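Local coordinates for flavoprotein (Thermotoga maritima, PDB 5V8S), which probably acts as an oxidoreductase in electron transfer, joining a di-iron domain of the metallo-hydrolase type to a flavodoxin-like domain that is expected to bind FMN, at residues P354-G359 / R381-T386. The protein carries 1 engineered substitution. Numbering follows the deposited sequence.
Sequences PVLVFG and RILSFT
Three groups grip V357 O: T386 N donates to it at 2.9 Å in the carbonyl plane, water 1 donates at 3.0 Å, and the CA-H of F385 makes a further contact. The same water lies 2.7 Å from T386 OG1 and 2.9 Å from S384 OG, tying both hydroxyls to the neighbouring strand's backbone. S384 OG is placed for this by its first torsion (68°), between the backbone N and the carbonyl carbon, and it also touches L356 CD2. The ladder is parallel but interrupted. V355 bonds to R381 O and, almost straight at 2.8 Å, to L383 N, which pairs it with I382; V357 bonds to S384 O, at 3.2 Å, and T386 N, which pairs it with F385. Two steps on 354-359 thus match three on 381-386. This is a beta bulge at L383, the extra residue, whose backbone turns to helical values (phi -80°, psi -38°); S384 N is buried there without a partner. The strands are the last two of the five-stranded parallel sheet of a flavodoxin-like fold, order 2-1-3-4-5, linked through helix 371-376 in a beta-alpha-beta unit, and 381-388 is the edge strand. The bulge turns the L383 side chain toward 354-359, where its branched end meets P354 CB. Beyond it, F358 and T386 run side by side, F358 CD2 3.7 Å from T386 CB, on the sheet face packed by helix 395-409. On the reverse face V357 CG1 meets F385 CD1 at 3.7 Å; the same ring crosses V357 at an angle, and its CZ comes near G359 O.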
loop_
_atom_site.group_PDB
_atom_site.type_symbol
_atom_site.label_atom_id
_atom_site.label_comp_id
_atom_site.label_asym_id
_atom_site.label_seq_id
_atom_site.Cartn_x
_atom_site.Cartn_y
_atom_site.Cartn_z
ATOM N N PRO A 354 -6.123 -2.897 24.344
ATOM C CA PRO A 354 -7.274 -3.714 23.953
ATOM C C PRO A 354 -7.759 -3.392 22.552
ATOM O O PRO A 354 -7.651 -2.263 22.067
ATOM C CB PRO A 354 -8.333 -3.347 24.990
ATOM C CG PRO A 354 -7.910 -2.037 25.529
ATOM C CD PRO A 354 -6.446 -1.937 25.416
ATOM N N VAL A 355 -8.334 -4.413 21.918
ATOM C CA VAL A 355 -8.803 -4.335 20.540
ATOM C C VAL A 355 -10.152 -5.032 20.437
ATOM O O VAL A 355 -10.385 -6.054 21.088
ATOM C CB VAL A 355 -7.790 -5.003 19.580
ATOM C CG1 VAL A 355 -8.304 -5.104 18.152
ATOM C CG2 VAL A 355 -6.448 -4.251 19.639
ATOM N N LEU A 356 -11.033 -4.485 19.604
ATOM C CA LEU A 356 -12.218 -5.192 19.130
ATOM C C LEU A 356 -12.026 -5.505 17.657
ATOM O O LEU A 356 -11.545 -4.656 16.902
ATOM C CB LEU A 356 -13.477 -4.328 19.229
ATOM C CG LEU A 356 -13.938 -3.894 20.617
ATOM C CD1 LEU A 356 -15.156 -2.986 20.511
ATOM C CD2 LEU A 356 -14.221 -5.113 21.492
ATOM N N VAL A 357 -12.442 -6.703 17.242
ATOM C CA VAL A 357 -12.412 -7.104 15.844
ATOM C C VAL A 357 -13.841 -7.367 15.397
ATOM O O VAL A 357 -14.583 -8.097 16.066
ATOM C CB VAL A 357 -11.529 -8.343 15.609
ATOM C CG1 VAL A 357 -11.595 -8.773 14.120
ATOM C CG2 VAL A 357 -10.099 -8.068 16.037
ATOM N N PHE A 358 -14.234 -6.717 14.311
ATOM C CA PHE A 358 -15.455 -7.013 13.579
ATOM C C PHE A 358 -15.027 -7.575 12.233
ATOM O O PHE A 358 -14.184 -6.990 11.552
ATOM C CB PHE A 358 -16.281 -5.736 13.350
ATOM C CG PHE A 358 -16.835 -5.104 14.605
ATOM C CD1 PHE A 358 -16.029 -4.361 15.441
ATOM C CD2 PHE A 358 -18.174 -5.210 14.921
ATOM C CE1 PHE A 358 -16.554 -3.770 16.589
ATOM C CE2 PHE A 358 -18.696 -4.625 16.064
ATOM C CZ PHE A 358 -17.890 -3.905 16.901
ATOM N N GLY A 359 -15.597 -8.695 11.832
ATOM C CA GLY A 359 -15.164 -9.304 10.587
ATOM C C GLY A 359 -16.284 -10.043 9.900
ATOM O O GLY A 359 -17.154 -10.630 10.553
ATOM N N ARG A 381 -4.444 -7.040 22.876
ATOM C CA ARG A 381 -5.365 -7.961 23.533
ATOM C C ARG A 381 -6.733 -7.853 22.876
ATOM O O ARG A 381 -7.427 -6.842 23.036
ATOM C CB ARG A 381 -5.452 -7.652 25.021
ATOM C CG ARG A 381 -4.114 -7.839 25.722
ATOM C CD ARG A 381 -3.723 -9.315 25.709
ATOM N NE ARG A 381 -2.439 -9.572 26.346
ATOM C CZ ARG A 381 -2.219 -9.461 27.650
ATOM N NH1 ARG A 381 -3.197 -9.071 28.458
ATOM N NH2 ARG A 381 -1.017 -9.729 28.145
ATOM N N ILE A 382 -7.131 -8.905 22.167
ATOM C CA ILE A 382 -8.428 -8.919 21.492
ATOM C C ILE A 382 -9.497 -9.266 22.517
ATOM O O ILE A 382 -9.491 -10.362 23.082
ATOM C CB ILE A 382 -8.448 -9.913 20.326
ATOM C CG1 ILE A 382 -7.372 -9.558 19.297
ATOM C CG2 ILE A 382 -9.843 -9.909 19.689
ATOM C CD1 ILE A 382 -7.173 -10.630 18.244
ATOM N N LEU A 383 -10.427 -8.340 22.744
ATOM C CA LEU A 383 -11.463 -8.579 23.743
ATOM C C LEU A 383 -12.575 -9.465 23.212
ATOM O O LEU A 383 -13.118 -10.288 23.953
ATOM C CB LEU A 383 -12.073 -7.264 24.212
ATOM C CG LEU A 383 -11.095 -6.258 24.787
ATOM C CD1 LEU A 383 -11.883 -5.064 25.324
ATOM C CD2 LEU A 383 -10.280 -6.898 25.893
ATOM N N SER A 384 -12.937 -9.294 21.947
ATOM C CA SER A 384 -13.979 -10.111 21.350
ATOM C C SER A 384 -13.890 -9.994 19.843
ATOM O O SER A 384 -13.274 -9.071 19.298
ATOM C CB SER A 384 -15.386 -9.694 21.798
ATOM O OG SER A 384 -15.722 -8.419 21.280
ATOM N N PHE A 385 -14.573 -10.935 19.191
ATOM C CA PHE A 385 -14.811 -10.941 17.756
ATOM C C PHE A 385 -16.314 -10.858 17.517
ATOM O O PHE A 385 -17.093 -11.583 18.154
ATOM C CB PHE A 385 -14.269 -12.222 17.124
ATOM C CG PHE A 385 -14.556 -12.324 15.662
ATOM C CD1 PHE A 385 -13.695 -11.764 14.737
ATOM C CD2 PHE A 385 -15.705 -12.953 15.209
ATOM C CE1 PHE A 385 -13.966 -11.847 13.380
ATOM C CE2 PHE A 385 -15.980 -13.039 13.863
ATOM C CZ PHE A 385 -15.111 -12.483 12.945
ATOM N N THR A 386 -16.718 -9.969 16.614
ATOM C CA THR A 386 -18.120 -9.787 16.248
ATOM C C THR A 386 -18.269 -9.963 14.747
ATOM O O THR A 386 -17.552 -9.339 13.963
ATOM C CB THR A 386 -18.624 -8.395 16.659
ATOM O OG1 THR A 386 -18.458 -8.216 18.071
ATOM C CG2 THR A 386 -20.087 -8.211 16.313
HETATM O O HOH W 1 -15.942 -7.302 18.600
#